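Local coordinates for periplasmic binding protein (Agrobacterium tumefaciens str. B6, PDB 5L9G) that binds the opine mannopine in the periplasm and probably hands it to an ABC transporter for uptake, at residues 34-38 with 39-43. Residues are numbered along the deposited sequence; the frame is centred on the assembly and turned at random.
Sequences EAQDK and ALWAP. With EDO (1,2-ethanediol), chain E.
Trp41 lies back along helix 30-48 against Gln36 and Asp37, where a pi-type turn widens the helix. This helix links parallel strands 23-27 and 52-56 in a beta-alpha-beta unit of the periplasmic binding protein fold. The Trp41 side chain leaves with CG anti to the carbonyl carbon (chi1 -49°), and one indole face comes down on the preceding turn. Gln36 CB sits over that face of the Trp41 ring near its rim, 3.5 Å above the plane. Further out, Gln36 OE1 comes 3.6 Å from Trp41 CZ2, with the amide plane turned 63° from the ring. The Gln36 amide is held elsewhere: NE2 bonds Ser27 OG and Trp32 O, while Tyr254 OH is hydrogen-bonded to Trp41 NE1 and only weakly to Gln36 OE1. The Gln36 side chain is about 6 Å from bound mannopine at the nearest atoms.

Asp37 crosses the indole at about a right angle, its CG anti to the backbone N (chi1 -171°). Asp37 OD1 comes 3.6 Å from Trp41 CE3 and is hydrogen-bonded to Tyr52 OH on strand 52-56.

The backbone records the widening. Gln36 O accepts from both Leu40 N and Trp41 N, which reach it from opposite faces of its plane. Ala42 N then bonds Asp37 O, five residues back. Pro43 has no N-H to continue the pattern, and the helix kinks there. Pro43 CD lies 3.3 Å from Lys38 O, a close contact and not a hydrogen bond.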
loop_
_atom_site.group_PDB
_atom_site.type_symbol
_atom_site.label_atom_id
_atom_site.label_comp_id
_atom_site.label_asym_id
_atom_site.label_seq_id
_atom_site.Cartn_x
_atom_site.Cartn_y
_atom_site.Cartn_z
ATOM N N GLU A 34 -12.077 -1.394 6.835
ATOM C CA GLU A 34 -13.288 -2.177 7.054
ATOM C C GLU A 34 -13.027 -3.674 6.860
ATOM O O GLU A 34 -13.486 -4.483 7.671
ATOM C CB GLU A 34 -14.450 -1.664 6.180
ATOM C CG GLU A 34 -14.930 -0.298 6.651
ATOM C CD GLU A 34 -15.877 0.468 5.741
ATOM O OE1 GLU A 34 -16.439 -0.144 4.804
ATOM O OE2 GLU A 34 -16.081 1.679 5.986
ATOM N N ALA A 35 -12.252 -4.037 5.836
ATOM C CA ALA A 35 -11.889 -5.432 5.573
ATOM C C ALA A 35 -11.055 -6.006 6.730
ATOM O O ALA A 35 -11.327 -7.113 7.188
ATOM C CB ALA A 35 -11.123 -5.540 4.273
ATOM N N GLN A 36 -10.057 -5.245 7.213
ATOM C CA GLN A 36 -9.218 -5.680 8.332
ATOM C C GLN A 36 -10.066 -5.831 9.596
ATOM O O GLN A 36 -9.952 -6.831 10.291
ATOM C CB GLN A 36 -8.083 -4.683 8.583
ATOM C CG GLN A 36 -7.048 -4.649 7.487
ATOM C CD GLN A 36 -6.147 -3.472 7.694
ATOM O OE1 GLN A 36 -5.163 -3.550 8.414
ATOM N NE2 GLN A 36 -6.495 -2.346 7.092
ATOM N N ASP A 37 -10.951 -4.862 9.864
ATOM C CA ASP A 37 -11.801 -4.928 11.044
ATOM C C ASP A 37 -12.718 -6.160 11.028
ATOM O O ASP A 37 -12.800 -6.874 12.038
ATOM C CB ASP A 37 -12.614 -3.640 11.222
ATOM C CG ASP A 37 -13.336 -3.574 12.551
ATOM O OD1 ASP A 37 -12.684 -3.808 13.592
ATOM O OD2 ASP A 37 -14.555 -3.357 12.545
ATOM N N LYS A 38 -13.333 -6.452 9.866
ATOM C CA LYS A 38 -14.263 -7.581 9.747
ATOM C C LYS A 38 -13.590 -8.944 9.786
ATOM O O LYS A 38 -14.067 -9.833 10.495
ATOM C CB LYS A 38 -15.134 -7.444 8.493
ATOM C CG LYS A 38 -16.304 -8.421 8.428
ATOM C CD LYS A 38 -17.148 -8.237 7.164
ATOM C CE LYS A 38 -18.359 -9.149 7.164
ATOM N NZ LYS A 38 -19.412 -8.698 8.121
ATOM N N ALA A 39 -12.522 -9.114 9.011
ATOM C CA ALA A 39 -11.816 -10.382 8.875
ATOM C C ALA A 39 -10.829 -10.692 9.981
ATOM O O ALA A 39 -10.630 -11.870 10.298
ATOM C CB ALA A 39 -11.092 -10.410 7.547
ATOM N N LEU A 40 -10.167 -9.658 10.527
ATOM C CA LEU A 40 -9.083 -9.848 11.495
ATOM C C LEU A 40 -9.335 -9.335 12.901
ATOM O O LEU A 40 -9.294 -10.122 13.847
ATOM C CB LEU A 40 -7.785 -9.206 10.950
ATOM C CG LEU A 40 -7.420 -9.474 9.475
ATOM C CD1 LEU A 40 -6.261 -8.568 9.024
ATOM C CD2 LEU A 40 -7.078 -10.939 9.251
ATOM N N TRP A 41 -9.576 -8.019 13.055
ATOM C CA TRP A 41 -9.672 -7.381 14.370
ATOM C C TRP A 41 -10.868 -7.854 15.202
ATOM O O TRP A 41 -10.649 -8.361 16.298
ATOM C CB TRP A 41 -9.644 -5.849 14.239
ATOM C CG TRP A 41 -8.537 -5.302 13.368
ATOM C CD1 TRP A 41 -7.405 -5.951 12.949
ATOM C CD2 TRP A 41 -8.460 -3.976 12.835
ATOM N NE1 TRP A 41 -6.653 -5.122 12.149
ATOM C CE2 TRP A 41 -7.274 -3.898 12.069
ATOM C CE3 TRP A 41 -9.300 -2.847 12.906
ATOM C CZ2 TRP A 41 -6.877 -2.718 11.424
ATOM C CZ3 TRP A 41 -8.918 -1.689 12.243
ATOM C CH2 TRP A 41 -7.723 -1.635 11.508
ATOM N N ALA A 42 -12.113 -7.708 14.692
ATOM C CA ALA A 42 -13.304 -8.183 15.427
ATOM C C ALA A 42 -13.239 -9.699 15.774
ATOM O O ALA A 42 -13.413 -10.010 16.937
ATOM C CB ALA A 42 -14.592 -7.838 14.679
ATOM N N PRO A 43 -12.936 -10.662 14.862
ATOM C CA PRO A 43 -12.881 -12.072 15.304
ATOM C C PRO A 43 -11.711 -12.403 16.234
ATOM O O PRO A 43 -11.917 -13.164 17.181
ATOM C CB PRO A 43 -12.837 -12.877 13.998
ATOM C CG PRO A 43 -13.012 -11.897 12.904
ATOM C CD PRO A 43 -12.658 -10.553 13.419
HETATM C C1 EDO E . -15.959 -6.610 17.839
HETATM O O1 EDO E . -15.575 -5.318 17.377
HETATM C C2 EDO E . -14.887 -7.142 18.828
HETATM O O2 EDO E . -14.709 -8.534 18.662
#